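Local atomic coordinates of NAD-dependent aldehyde dehydrogenase (Sinorhizobium meliloti, PDB entry 3U4J), a protein that probably oxidises aldehydes to carboxylic acids with NAD or NADP as electron acceptor, as a tetrameric member of the aldehyde dehydrogenase family that binds calcium. Residues Q102-L105 against A106-S110; P116-Q119 against A120-E123; F175-A178 against S179-V182; T203-R206 against L207-A211. All coordinates share one frame; numbering follows the deposited sequence.

Contact 1: Q102-L105 against A106-S110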
ATOM      1  N   GLN A 102      -0.312  15.014  32.592  1.00 11.91           N
ATOM      2  CA  GLN A 102       1.003  14.365  32.469  1.00 11.82           C
ATOM      3  C   GLN A 102       1.707  14.147  33.819  1.00 11.62           C
ATOM      4  O   GLN A 102       2.213  13.055  34.069  1.00 11.33           O
ATOM      5  CB  GLN A 102       1.938  15.097  31.498  1.00 11.89           C
ATOM      6  CG  GLN A 102       3.314  14.409  31.330  1.00 11.92           C
ATOM      7  CD  GLN A 102       4.133  15.024  30.188  1.00 17.56           C
ATOM      8  OE1 GLN A 102       3.776  16.072  29.638  1.00 19.52           O
ATOM      9  NE2 GLN A 102       5.209  14.375  29.823  1.00 13.42           N
ATOM     10  N   GLU A 103       1.753  15.178  34.661  1.00 11.12           N
ATOM     11  CA  GLU A 103       2.481  15.084  35.939  1.00 12.17           C
ATOM     12  C   GLU A 103       1.821  14.095  36.911  1.00 11.54           C
ATOM     13  O   GLU A 103       2.518  13.316  37.582  1.00 10.15           O
ATOM     14  CB  GLU A 103       2.659  16.478  36.598  1.00 12.40           C
ATOM     15  CG  GLU A 103       3.702  17.358  35.885  1.00 15.16           C
ATOM     16  CD  GLU A 103       5.065  16.666  35.764  1.00 19.46           C
ATOM     17  OE1 GLU A 103       5.629  16.208  36.791  1.00 18.44           O
ATOM     18  OE2 GLU A 103       5.572  16.577  34.624  1.00 22.94           O
ATOM     19  N   GLU A 104       0.488  14.136  36.966  1.00 12.11           N
ATOM     20  CA  GLU A 104      -0.309  13.161  37.726  1.00 12.90           C
ATOM     21  C   GLU A 104       0.027  11.732  37.278  1.00 12.10           C
ATOM     22  O   GLU A 104       0.268  10.850  38.108  1.00 12.18           O
ATOM     23  CB  GLU A 104      -1.821  13.391  37.542  1.00 13.39           C
ATOM     24  CG  GLU A 104      -2.716  12.405  38.348  1.00 15.60           C
ATOM     25  CD  GLU A 104      -4.191  12.313  37.856  1.00 20.50           C
ATOM     26  OE1 GLU A 104      -4.661  13.189  37.098  1.00 21.64           O
ATOM     27  OE2 GLU A 104      -4.889  11.345  38.248  1.00 22.87           O
ATOM     28  N   LEU A 105       0.006  11.495  35.971  1.00 10.38           N
ATOM     29  CA  LEU A 105       0.183  10.126  35.484  1.00  9.93           C
ATOM     30  C   LEU A 105       1.614   9.630  35.703  1.00  9.43           C
ATOM     31  O   LEU A 105       1.839   8.452  36.000  1.00  9.10           O
ATOM     32  CB  LEU A 105      -0.225   9.997  34.017  1.00  9.03           C
ATOM     33  CG  LEU A 105      -1.697  10.302  33.714  1.00 10.21           C
ATOM     34  CD1 LEU A 105      -1.857  10.520  32.213  1.00 10.02           C
ATOM     35  CD2 LEU A 105      -2.581   9.149  34.201  1.00 10.87           C
ATOM     36  N   ALA A 106       2.573  10.539  35.579  1.00  9.82           N
ATOM     37  CA  ALA A 106       3.987  10.171  35.661  1.00  9.61           C
ATOM     38  C   ALA A 106       4.256   9.729  37.086  1.00  9.80           C
ATOM     39  O   ALA A 106       4.991   8.741  37.327  1.00  9.17           O
ATOM     40  CB  ALA A 106       4.891  11.376  35.287  1.00  9.08           C
ATOM     41  N   LEU A 107       3.667  10.474  38.030  1.00  9.57           N
ATOM     42  CA  LEU A 107       3.819  10.154  39.455  1.00 10.14           C
ATOM     43  C   LEU A 107       3.230   8.775  39.822  1.00 10.58           C
ATOM     44  O   LEU A 107       3.864   7.986  40.538  1.00 11.04           O
ATOM     45  CB  LEU A 107       3.254  11.275  40.343  1.00  9.50           C
ATOM     46  CG  LEU A 107       3.361  11.021  41.870  1.00 10.94           C
ATOM     47  CD1 LEU A 107       4.843  10.852  42.351  1.00  9.43           C
ATOM     48  CD2 LEU A 107       2.657  12.119  42.652  1.00  9.88           C
ATOM     49  N   ILE A 108       2.028   8.482  39.331  1.00 11.21           N
ATOM     50  CA  ILE A 108       1.423   7.157  39.535  1.00 11.90           C
ATOM     51  C   ILE A 108       2.401   6.056  39.052  1.00 12.37           C
ATOM     52  O   ILE A 108       2.727   5.144  39.811  1.00 11.86           O
ATOM     53  CB  ILE A 108       0.046   7.042  38.839  1.00 11.64           C
ATOM     54  CG1 ILE A 108      -0.936   8.053  39.420  1.00 11.87           C
ATOM     55  CG2 ILE A 108      -0.573   5.596  38.993  1.00 12.00           C
ATOM     56  CD1 ILE A 108      -2.306   7.993  38.700  1.00 12.19           C
ATOM     57  N   GLU A 109       2.895   6.179  37.811  1.00 13.00           N
ATOM     58  CA  GLU A 109       3.749   5.156  37.209  1.00 13.84           C
ATOM     59  C   GLU A 109       4.991   4.992  38.052  1.00 12.88           C
ATOM     60  O   GLU A 109       5.436   3.879  38.285  1.00 12.69           O
ATOM     61  CB  GLU A 109       4.229   5.535  35.790  1.00 14.68           C
ATOM     62  CG  GLU A 109       3.299   5.266  34.631  1.00 20.13           C
ATOM     63  CD  GLU A 109       3.029   3.795  34.310  1.00 21.29           C
ATOM     64  OE1 GLU A 109       3.567   3.263  33.295  1.00 20.64           O
ATOM     65  OE2 GLU A 109       2.230   3.204  35.049  1.00 22.15           O
ATOM     66  N   SER A 110       5.565   6.112  38.476  1.00 12.19           N
ATOM     67  CA  SER A 110       6.801   6.101  39.266  1.00 12.24           C
ATOM     68  C   SER A 110       6.605   5.349  40.587  1.00 11.87           C
ATOM     69  O   SER A 110       7.399   4.456  40.961  1.00 10.88           O
ATOM     70  CB  SER A 110       7.258   7.540  39.543  1.00 12.33           C
ATOM     71  OG  SER A 110       8.469   7.548  40.263  1.00 16.34           O
TER
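Ala106 N donates to Gln102 O at 3.0 Å, the first of four successive i to i+4 backbone bonds that join residues 102-105 to 106-110. The N-H angle is 146° in that bond and 167° in the bonds Ile108 N to Glu104 O and Glu109 N to Leu105 O. The polar side chains find their partners outside these turns: Glu103 forms a salt bridge with Arg121, Glu104 one with Arg206, and Glu109 bonds to Thr203 OG1 and Phe175 N. Around the carbonyls lies aliphatic carbon. Ile108 has CG1 anti to its carbonyl carbon (chi1 -62°), which folds that branch back over the preceding turn, where CG1 lies 3.3 Å from Glu104 O. Ala106 CB sits 3.4 Å from Gln102 O, and Leu107 CB is 3.5 Å from Glu103 O. The Leu105 side chain leads away from residues 106-110 and packs on Ile124 and Phe175 of two other helices. Leu107 instead meets Ile19 and Leu337 in loops, its side chain about 7 Å from that of the calcium ligand Leu17. This is alpha-helix 102-113 from its N-terminal end, with i to i+4 bonding, packed among helices 117-138, 174-187 and 202-214 of the aldehyde dehydrogenase fold.

Contact 2: P116-Q119 against A120-E123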
ATOM      1  N   PRO A 116      12.005   5.659  37.514  1.00  9.68           N
ATOM      2  CA  PRO A 116      12.467   7.027  37.759  1.00  9.84           C
ATOM      3  C   PRO A 116      11.471   8.053  37.196  1.00  9.83           C
ATOM      4  O   PRO A 116      10.999   7.892  36.072  1.00  9.36           O
ATOM      5  CB  PRO A 116      13.777   7.088  36.979  1.00 10.21           C
ATOM      6  CG  PRO A 116      14.262   5.683  36.960  1.00 10.16           C
ATOM      7  CD  PRO A 116      13.014   4.849  36.820  1.00  9.36           C
ATOM      8  N   ILE A 117      11.178   9.094  37.976  1.00 10.23           N
ATOM      9  CA  ILE A 117      10.136  10.073  37.623  1.00 10.61           C
ATOM     10  C   ILE A 117      10.392  10.821  36.293  1.00 10.47           C
ATOM     11  O   ILE A 117       9.462  11.090  35.520  1.00 10.92           O
ATOM     12  CB  ILE A 117       9.821  11.057  38.772  1.00 10.22           C
ATOM     13  CG1 ILE A 117       8.594  11.911  38.392  1.00 12.37           C
ATOM     14  CG2 ILE A 117      11.045  11.929  39.133  1.00  9.98           C
ATOM     15  CD1 ILE A 117       7.273  11.218  38.644  1.00 15.46           C
ATOM     16  N   ALA A 118      11.655  11.106  36.014  1.00 10.84           N
ATOM     17  CA  ALA A 118      12.000  11.754  34.754  1.00 10.76           C
ATOM     18  C   ALA A 118      11.727  10.807  33.587  1.00 10.43           C
ATOM     19  O   ALA A 118      11.244  11.246  32.552  1.00  9.95           O
ATOM     20  CB  ALA A 118      13.481  12.232  34.762  1.00 11.13           C
ATOM     21  N   GLN A 119      12.038   9.519  33.748  1.00  9.83           N
ATOM     22  CA  GLN A 119      11.702   8.531  32.723  1.00 10.02           C
ATOM     23  C   GLN A 119      10.174   8.387  32.593  1.00  9.95           C
ATOM     24  O   GLN A 119       9.635   8.370  31.480  1.00 10.02           O
ATOM     25  CB  GLN A 119      12.325   7.175  33.026  1.00  9.69           C
ATOM     26  CG  GLN A 119      11.908   6.051  32.075  1.00 11.41           C
ATOM     27  CD  GLN A 119      12.305   4.686  32.602  1.00 12.20           C
ATOM     28  OE1 GLN A 119      13.223   4.577  33.422  1.00 13.05           O
ATOM     29  NE2 GLN A 119      11.631   3.644  32.139  1.00  9.60           N
ATOM     30  N   ALA A 120       9.490   8.266  33.729  1.00  9.68           N
ATOM     31  CA  ALA A 120       8.028   8.140  33.715  1.00  9.70           C
ATOM     32  C   ALA A 120       7.415   9.320  32.976  1.00  9.75           C
ATOM     33  O   ALA A 120       6.562   9.125  32.140  1.00 10.67           O
ATOM     34  CB  ALA A 120       7.465   8.027  35.111  1.00  8.45           C
ATOM     35  N   ARG A 121       7.884  10.530  33.257  1.00  9.78           N
ATOM     36  CA  ARG A 121       7.329  11.729  32.631  1.00 10.39           C
ATOM     37  C   ARG A 121       7.491  11.660  31.109  1.00 10.93           C
ATOM     38  O   ARG A 121       6.540  11.943  30.379  1.00 11.78           O
ATOM     39  CB  ARG A 121       7.992  12.990  33.205  1.00 10.58           C
ATOM     40  CG  ARG A 121       7.498  14.314  32.641  1.00 12.80           C
ATOM     41  CD  ARG A 121       8.321  15.514  33.203  1.00 16.32           C
ATOM     42  NE  ARG A 121       8.136  15.616  34.654  1.00 17.86           N
ATOM     43  CZ  ARG A 121       9.049  15.317  35.572  1.00 17.71           C
ATOM     44  NH1 ARG A 121      10.275  14.935  35.232  1.00 18.74           N
ATOM     45  NH2 ARG A 121       8.737  15.440  36.848  1.00 17.71           N
ATOM     46  N   GLY A 122       8.684  11.267  30.646  1.00 10.48           N
ATOM     47  CA  GLY A 122       8.939  11.080  29.195  1.00 11.51           C
ATOM     48  C   GLY A 122       8.050  10.002  28.579  1.00 11.17           C
ATOM     49  O   GLY A 122       7.563  10.151  27.445  1.00 10.51           O
ATOM     50  N   GLU A 123       7.838   8.911  29.307  1.00 10.08           N
ATOM     51  CA  GLU A 123       6.899   7.881  28.837  1.00 10.93           C
ATOM     52  C   GLU A 123       5.446   8.338  28.653  1.00 10.26           C
ATOM     53  O   GLU A 123       4.792   7.946  27.682  1.00 11.06           O
ATOM     54  CB  GLU A 123       6.949   6.654  29.733  1.00 10.99           C
ATOM     55  CG  GLU A 123       8.200   5.861  29.532  1.00 12.85           C
ATOM     56  CD  GLU A 123       8.278   4.641  30.447  1.00 17.60           C
ATOM     57  OE1 GLU A 123       7.231   4.208  31.019  1.00 19.61           O
ATOM     58  OE2 GLU A 123       9.406   4.115  30.595  1.00 19.31           O
TER
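Gln119 and Glu123 meet one turn apart on the first turns of helix 117-138, an alpha-helix of the aldehyde dehydrogenase fold with Pro116 at its N-cap position. Gln119 NE2 donates to Glu123 OE2 at 2.7 Å in a nearly straight bond (168°). The carboxylate oxygen is approached almost along its C-O axis and lies close to the amide plane, although amide and carboxylate planes are turned 58° apart. Gln119 reaches this position with CG anti to the backbone N (chi1 174°) and the chain extended beyond it, while Glu123 comes from the next turn to cross it obliquely. The other carboxylate oxygen, OE1, forms a salt bridge with Lys115, so the carboxylate is held by two residues earlier in the chain, Lys115 and Gln119. An alanine in place of Gln119 would remove the amide and is likely to leave Glu123 OE2 without this neutral donor and its carboxylate freer to turn.

The tightly packed side is formed by Ile117 and Ala120, both buried against helix 102-113, where Ile117 touches Ala106 and Ser110. Ala120 CB rests 3.7 Å from Pro116 O, whose carbonyl accepts Ala120 N at 2.8 Å. The looser side carries Ala118 and the exposed Gly122, joined by a longer backbone bond of 3.2 Å from Gly122 N to Ala118 O. Between the two runs Arg121, its guanidinium engaged by Glu103 and Glu339; the chain bends at chi3 and doubles back along the helix, bringing NH2 to 3.9 Å from Ile117 CG1.

Contact 3: F175-A178 against S179-V182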
ATOM      1  N   PHE A 175       1.746   1.891  31.191  1.00  9.36           N
ATOM      2  CA  PHE A 175       1.037   2.902  30.423  1.00  9.89           C
ATOM      3  C   PHE A 175       1.400   2.775  28.951  1.00  9.42           C
ATOM      4  O   PHE A 175       0.544   2.919  28.053  1.00  9.63           O
ATOM      5  CB  PHE A 175       1.306   4.318  30.963  1.00  9.64           C
ATOM      6  CG  PHE A 175       0.207   5.320  30.632  1.00 12.42           C
ATOM      7  CD1 PHE A 175      -1.076   5.183  31.177  1.00 12.13           C
ATOM      8  CD2 PHE A 175       0.459   6.417  29.814  1.00 14.84           C
ATOM      9  CE1 PHE A 175      -2.074   6.115  30.920  1.00 13.00           C
ATOM     10  CE2 PHE A 175      -0.564   7.369  29.521  1.00 10.48           C
ATOM     11  CZ  PHE A 175      -1.803   7.223  30.073  1.00 12.76           C
ATOM     12  N   ILE A 176       2.686   2.516  28.703  1.00  9.42           N
ATOM     13  CA  ILE A 176       3.174   2.375  27.335  1.00  9.19           C
ATOM     14  C   ILE A 176       2.477   1.257  26.606  1.00  8.17           C
ATOM     15  O   ILE A 176       1.992   1.440  25.480  1.00  8.88           O
ATOM     16  CB  ILE A 176       4.712   2.173  27.292  1.00  9.66           C
ATOM     17  CG1 ILE A 176       5.416   3.508  27.598  1.00 10.89           C
ATOM     18  CG2 ILE A 176       5.137   1.589  25.951  1.00 10.99           C
ATOM     19  CD1 ILE A 176       5.727   4.354  26.368  1.00 15.54           C
ATOM     20  N   ILE A 177       2.418   0.087  27.236  1.00  7.40           N
ATOM     21  CA  ILE A 177       1.870  -1.076  26.557  1.00  7.34           C
ATOM     22  C   ILE A 177       0.373  -0.898  26.320  1.00  7.68           C
ATOM     23  O   ILE A 177      -0.131  -1.268  25.258  1.00  7.28           O
ATOM     24  CB  ILE A 177       2.297  -2.412  27.251  1.00  8.31           C
ATOM     25  CG1 ILE A 177       3.834  -2.550  27.040  1.00 10.60           C
ATOM     26  CG2 ILE A 177       1.645  -3.628  26.580  1.00  7.76           C
ATOM     27  CD1 ILE A 177       4.544  -3.403  28.029  1.00 16.20           C
ATOM     28  N   ALA A 178      -0.332  -0.315  27.284  1.00  6.91           N
ATOM     29  CA  ALA A 178      -1.757  -0.005  27.052  1.00  8.12           C
ATOM     30  C   ALA A 178      -1.893   0.904  25.809  1.00  7.85           C
ATOM     31  O   ALA A 178      -2.750   0.663  24.924  1.00  7.01           O
ATOM     32  CB  ALA A 178      -2.344   0.664  28.264  1.00  7.61           C
ATOM     33  N   SER A 179      -1.014   1.911  25.745  1.00  7.96           N
ATOM     34  CA  SER A 179      -1.024   2.900  24.689  1.00  8.51           C
ATOM     35  C   SER A 179      -0.518   2.375  23.331  1.00  9.11           C
ATOM     36  O   SER A 179      -0.817   2.972  22.297  1.00  9.21           O
ATOM     37  CB  SER A 179      -0.239   4.143  25.117  1.00  8.81           C
ATOM     38  OG  SER A 179      -0.891   4.803  26.187  1.00  8.93           O
ATOM     39  N   GLU A 180       0.242   1.273  23.333  1.00  9.68           N
ATOM     40  CA  GLU A 180       0.625   0.581  22.075  1.00  9.63           C
ATOM     41  C   GLU A 180      -0.449  -0.405  21.598  1.00  9.42           C
ATOM     42  O   GLU A 180      -0.337  -0.955  20.514  1.00 10.42           O
ATOM     43  CB  GLU A 180       1.904  -0.250  22.248  1.00 10.09           C
ATOM     44  CG  GLU A 180       3.177   0.473  22.593  1.00  8.97           C
ATOM     45  CD  GLU A 180       4.337  -0.524  22.833  1.00 13.68           C
ATOM     46  OE1 GLU A 180       4.095  -1.761  22.963  1.00 12.52           O
ATOM     47  OE2 GLU A 180       5.495  -0.058  22.911  1.00 11.87           O
ATOM     48  N   ARG A 181      -1.452  -0.682  22.421  1.00  8.88           N
ATOM     49  CA  ARG A 181      -2.459  -1.723  22.083  1.00  7.96           C
ATOM     50  C   ARG A 181      -3.861  -1.132  21.953  1.00  7.79           C
ATOM     51  O   ARG A 181      -4.492  -1.275  20.916  1.00  8.47           O
ATOM     52  CB  ARG A 181      -2.508  -2.829  23.150  1.00  7.57           C
ATOM     53  CG  ARG A 181      -1.159  -3.538  23.404  1.00  7.47           C
ATOM     54  CD  ARG A 181      -0.731  -4.476  22.258  1.00  7.52           C
ATOM     55  NE  ARG A 181       0.498  -5.154  22.676  1.00  8.48           N
ATOM     56  CZ  ARG A 181       1.709  -4.611  22.652  1.00  9.06           C
ATOM     57  NH1 ARG A 181       1.905  -3.399  22.133  1.00  9.28           N
ATOM     58  NH2 ARG A 181       2.739  -5.287  23.148  1.00  8.67           N
ATOM     59  N   VAL A 182      -4.351  -0.502  23.018  1.00  7.60           N
ATOM     60  CA  VAL A 182      -5.723   0.016  23.042  1.00  6.72           C
ATOM     61  C   VAL A 182      -6.053   0.924  21.838  1.00  7.01           C
ATOM     62  O   VAL A 182      -7.060   0.708  21.175  1.00  6.61           O
ATOM     63  CB  VAL A 182      -6.076   0.698  24.407  1.00  6.78           C
ATOM     64  CG1 VAL A 182      -7.445   1.428  24.357  1.00  6.53           C
ATOM     65  CG2 VAL A 182      -6.045  -0.334  25.566  1.00  6.66           C
TER
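Phe175 O begins the backbone pattern by accepting Ser179 N, an i to i+4 bond of helix 174-187, the crossover helix of the beta-alpha-beta unit between strands 153-168 and 191-195. Regular geometry then gives way. Glu180 N bonds to Ile176 O at 2.8 Å but with an N-H angle of only 133°, and has a weak second bond to Ile177 O. Ala178 O takes two donors, Val182 N at 2.7 Å nearly in line with the carbonyl and Arg181 N from above its plane. The phi/psi pair of Arg181, -118/-59, records the same local distortion.

Ser179 adds a side-chain bond: with OG anti to the carbonyl carbon, the hydroxyl donates to Phe175 O at 3.0 Å. Its N and OG reach that oxygen from opposite faces of the carbonyl plane, and OG also lies over one face of the Phe175 ring, toward the rim.

On the flank of the helix, Glu180 extends obliquely across Ile176, whose CG2 meets OE2 at 3.5 Å. Its other oxygen, OE1, receives Arg181 NH1 at 2.9 Å in a salt bridge between sequence neighbours, approached on the anti side of the carboxylate. A leucine in place of Glu180 would probably leave Arg181 NH1 without this buried counter-charge and the guanidinium less firmly oriented.

Arg181 NH2 has a further partner in Thr247 OG1. The arginine runs alongside Ile177, pointing the same way, and Ile177 CG2 lies over one guanidinium face, 4.0 Å from CZ of Arg181.

Contact 4: T203-R206 against L207-A211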
ATOM      1  N   THR A 203      -2.246   3.654  36.472  1.00 10.37           N
ATOM      2  CA  THR A 203      -2.314   4.437  35.211  1.00 11.01           C
ATOM      3  C   THR A 203      -3.297   3.862  34.182  1.00 10.26           C
ATOM      4  O   THR A 203      -3.868   4.624  33.390  1.00 10.65           O
ATOM      5  CB  THR A 203      -0.928   4.733  34.563  1.00 10.81           C
ATOM      6  OG1 THR A 203      -0.300   3.511  34.225  1.00 13.22           O
ATOM      7  CG2 THR A 203      -0.068   5.522  35.498  1.00 10.84           C
ATOM      8  N   SER A 204      -3.528   2.543  34.204  1.00  8.88           N
ATOM      9  CA  SER A 204      -4.454   1.918  33.255  1.00  8.71           C
ATOM     10  C   SER A 204      -5.924   2.219  33.539  1.00  8.89           C
ATOM     11  O   SER A 204      -6.723   2.350  32.629  1.00  9.03           O
ATOM     12  CB  SER A 204      -4.225   0.395  33.199  1.00  9.05           C
ATOM     13  OG  SER A 204      -2.887   0.170  32.734  1.00 10.85           O
ATOM     14  N   ILE A 205      -6.272   2.310  34.815  1.00  9.55           N
ATOM     15  CA  ILE A 205      -7.609   2.686  35.219  1.00  8.66           C
ATOM     16  C   ILE A 205      -7.772   4.168  34.880  1.00  9.10           C
ATOM     17  O   ILE A 205      -8.800   4.577  34.321  1.00  8.36           O
ATOM     18  CB  ILE A 205      -7.801   2.438  36.753  1.00  9.48           C
ATOM     19  CG1 ILE A 205      -8.035   0.944  37.016  1.00  9.44           C
ATOM     20  CG2 ILE A 205      -8.938   3.287  37.306  1.00  5.47           C
ATOM     21  CD1 ILE A 205      -7.829   0.546  38.493  1.00  8.26           C
ATOM     22  N   ARG A 206      -6.759   4.969  35.196  1.00  9.05           N
ATOM     23  CA  ARG A 206      -6.817   6.382  34.797  1.00  9.49           C
ATOM     24  C   ARG A 206      -6.993   6.540  33.280  1.00  9.01           C
ATOM     25  O   ARG A 206      -7.751   7.400  32.834  1.00  8.48           O
ATOM     26  CB  ARG A 206      -5.611   7.227  35.299  1.00  9.18           C
ATOM     27  CG  ARG A 206      -5.545   7.458  36.808  1.00 11.88           C
ATOM     28  CD  ARG A 206      -6.695   8.295  37.358  1.00 15.05           C
ATOM     29  NE  ARG A 206      -6.579   9.708  36.976  1.00 15.93           N
ATOM     30  CZ  ARG A 206      -7.494  10.385  36.277  1.00 16.74           C
ATOM     31  NH1 ARG A 206      -8.616   9.800  35.881  1.00 14.97           N
ATOM     32  NH2 ARG A 206      -7.294  11.668  35.985  1.00 16.43           N
ATOM     33  N   LEU A 207      -6.320   5.704  32.490  1.00  9.23           N
ATOM     34  CA  LEU A 207      -6.444   5.818  31.021  1.00  8.72           C
ATOM     35  C   LEU A 207      -7.887   5.546  30.585  1.00  8.65           C
ATOM     36  O   LEU A 207      -8.416   6.259  29.720  1.00  8.25           O
ATOM     37  CB  LEU A 207      -5.473   4.865  30.306  1.00  8.22           C
ATOM     38  CG  LEU A 207      -5.361   4.865  28.793  1.00  8.69           C
ATOM     39  CD1 LEU A 207      -5.044   6.277  28.240  1.00 11.85           C
ATOM     40  CD2 LEU A 207      -4.265   3.871  28.353  1.00  9.92           C
ATOM     41  N   ALA A 208      -8.520   4.529  31.186  1.00  8.05           N
ATOM     42  CA  ALA A 208      -9.928   4.223  30.876  1.00  8.28           C
ATOM     43  C   ALA A 208     -10.834   5.375  31.314  1.00  7.81           C
ATOM     44  O   ALA A 208     -11.847   5.656  30.665  1.00  8.69           O
ATOM     45  CB  ALA A 208     -10.372   2.925  31.543  1.00  7.98           C
ATOM     46  N   GLU A 209     -10.472   6.010  32.422  1.00  8.16           N
ATOM     47  CA  GLU A 209     -11.236   7.155  32.928  1.00  9.26           C
ATOM     48  C   GLU A 209     -11.080   8.359  31.999  1.00  9.22           C
ATOM     49  O   GLU A 209     -12.037   9.097  31.763  1.00  9.75           O
ATOM     50  CB  GLU A 209     -10.851   7.479  34.381  1.00  9.61           C
ATOM     51  CG  GLU A 209     -11.236   6.329  35.349  1.00 10.68           C
ATOM     52  CD  GLU A 209     -10.772   6.563  36.788  1.00 15.04           C
ATOM     53  OE1 GLU A 209      -9.906   7.436  37.034  1.00 18.52           O
ATOM     54  OE2 GLU A 209     -11.251   5.850  37.693  1.00 16.80           O
ATOM     55  N   LEU A 210      -9.883   8.543  31.451  1.00  9.15           N
ATOM     56  CA  LEU A 210      -9.687   9.596  30.424  1.00  9.46           C
ATOM     57  C   LEU A 210     -10.501   9.328  29.158  1.00  8.98           C
ATOM     58  O   LEU A 210     -11.089  10.261  28.591  1.00  9.01           O
ATOM     59  CB  LEU A 210      -8.211   9.790  30.085  1.00  8.92           C
ATOM     60  CG  LEU A 210      -7.314  10.172  31.268  1.00 11.23           C
ATOM     61  CD1 LEU A 210      -5.887  10.443  30.799  1.00 11.50           C
ATOM     62  CD2 LEU A 210      -7.866  11.366  32.010  1.00 12.07           C
ATOM     63  N   ALA A 211     -10.548   8.073  28.708  1.00  8.44           N
ATOM     64  CA  ALA A 211     -11.417   7.725  27.575  1.00  8.87           C
ATOM     65  C   ALA A 211     -12.883   8.069  27.868  1.00  8.71           C
ATOM     66  O   ALA A 211     -13.614   8.613  27.002  1.00  9.41           O
ATOM     67  CB  ALA A 211     -11.269   6.207  27.180  1.00  8.15           C
TER
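Arg206 curls round to Glu209 through three like-signed torsions (chi1 -69°, chi2 -65°, chi3 -72°), whereas Glu209 stays extended beyond CG and crosses the arginine at about a right angle. Arg206 NH1 thereby reaches Glu209 OE1 at 2.9 Å, an i to i+3 salt bridge. The oxygen uses its anti lone pair and lies at the guanidinium edge, near its plane, with the two flat groups well out of parallel. The first two torsions also put Arg206 CD 3.3 Å from Glu209 OE1. A second carboxylate, that of Glu104, pairs with Arg206 NE, so the guanidinium stands between two acidic groups. All this lies on helix 202-214, which crosses between parallel strands 191-195 and 221-223 in a beta-alpha-beta unit of the fold. Leu207 packs on Phe221 of strand 221-223 and on Phe175 of the neighbouring helix 174-187; Ala208 packs on Val223. Backbone bonds from Leu207 N to Thr203 O (2.8 Å) and from Leu210 N to Arg206 O (2.8 Å) tie the turns together. Ile205 runs alongside Glu209, its CG2 lying 3.5 Å from OE2, the carboxylate oxygen not used by Arg206. Beyond the arginine, Leu210 CD2 comes to 4.0 Å from Arg206 NH2.

Contact 1 supplies acidic side chains to the other three. Glu103 OE2 meets Arg121 NE of contact 2 at 2.7 Å, and Glu104 OE2 meets Arg206 NE of contact 4 at the same distance. Glu109 divides its carboxylate between Thr203 OG1 of contact 4, 2.7 Å from OE2, and Phe175 N of contact 3, 3.1 Å from OE1. Contacts 3 and 4 pack through Phe175 CE1, 3.7 Å from Leu207 CB, whereas contacts 2 and 4 stay about 8 Å apart at their nearest atoms. Calcium lies about 11 Å from the Leu107 side chain of contact 1; contacts 3 and 4 are remote from the metal site.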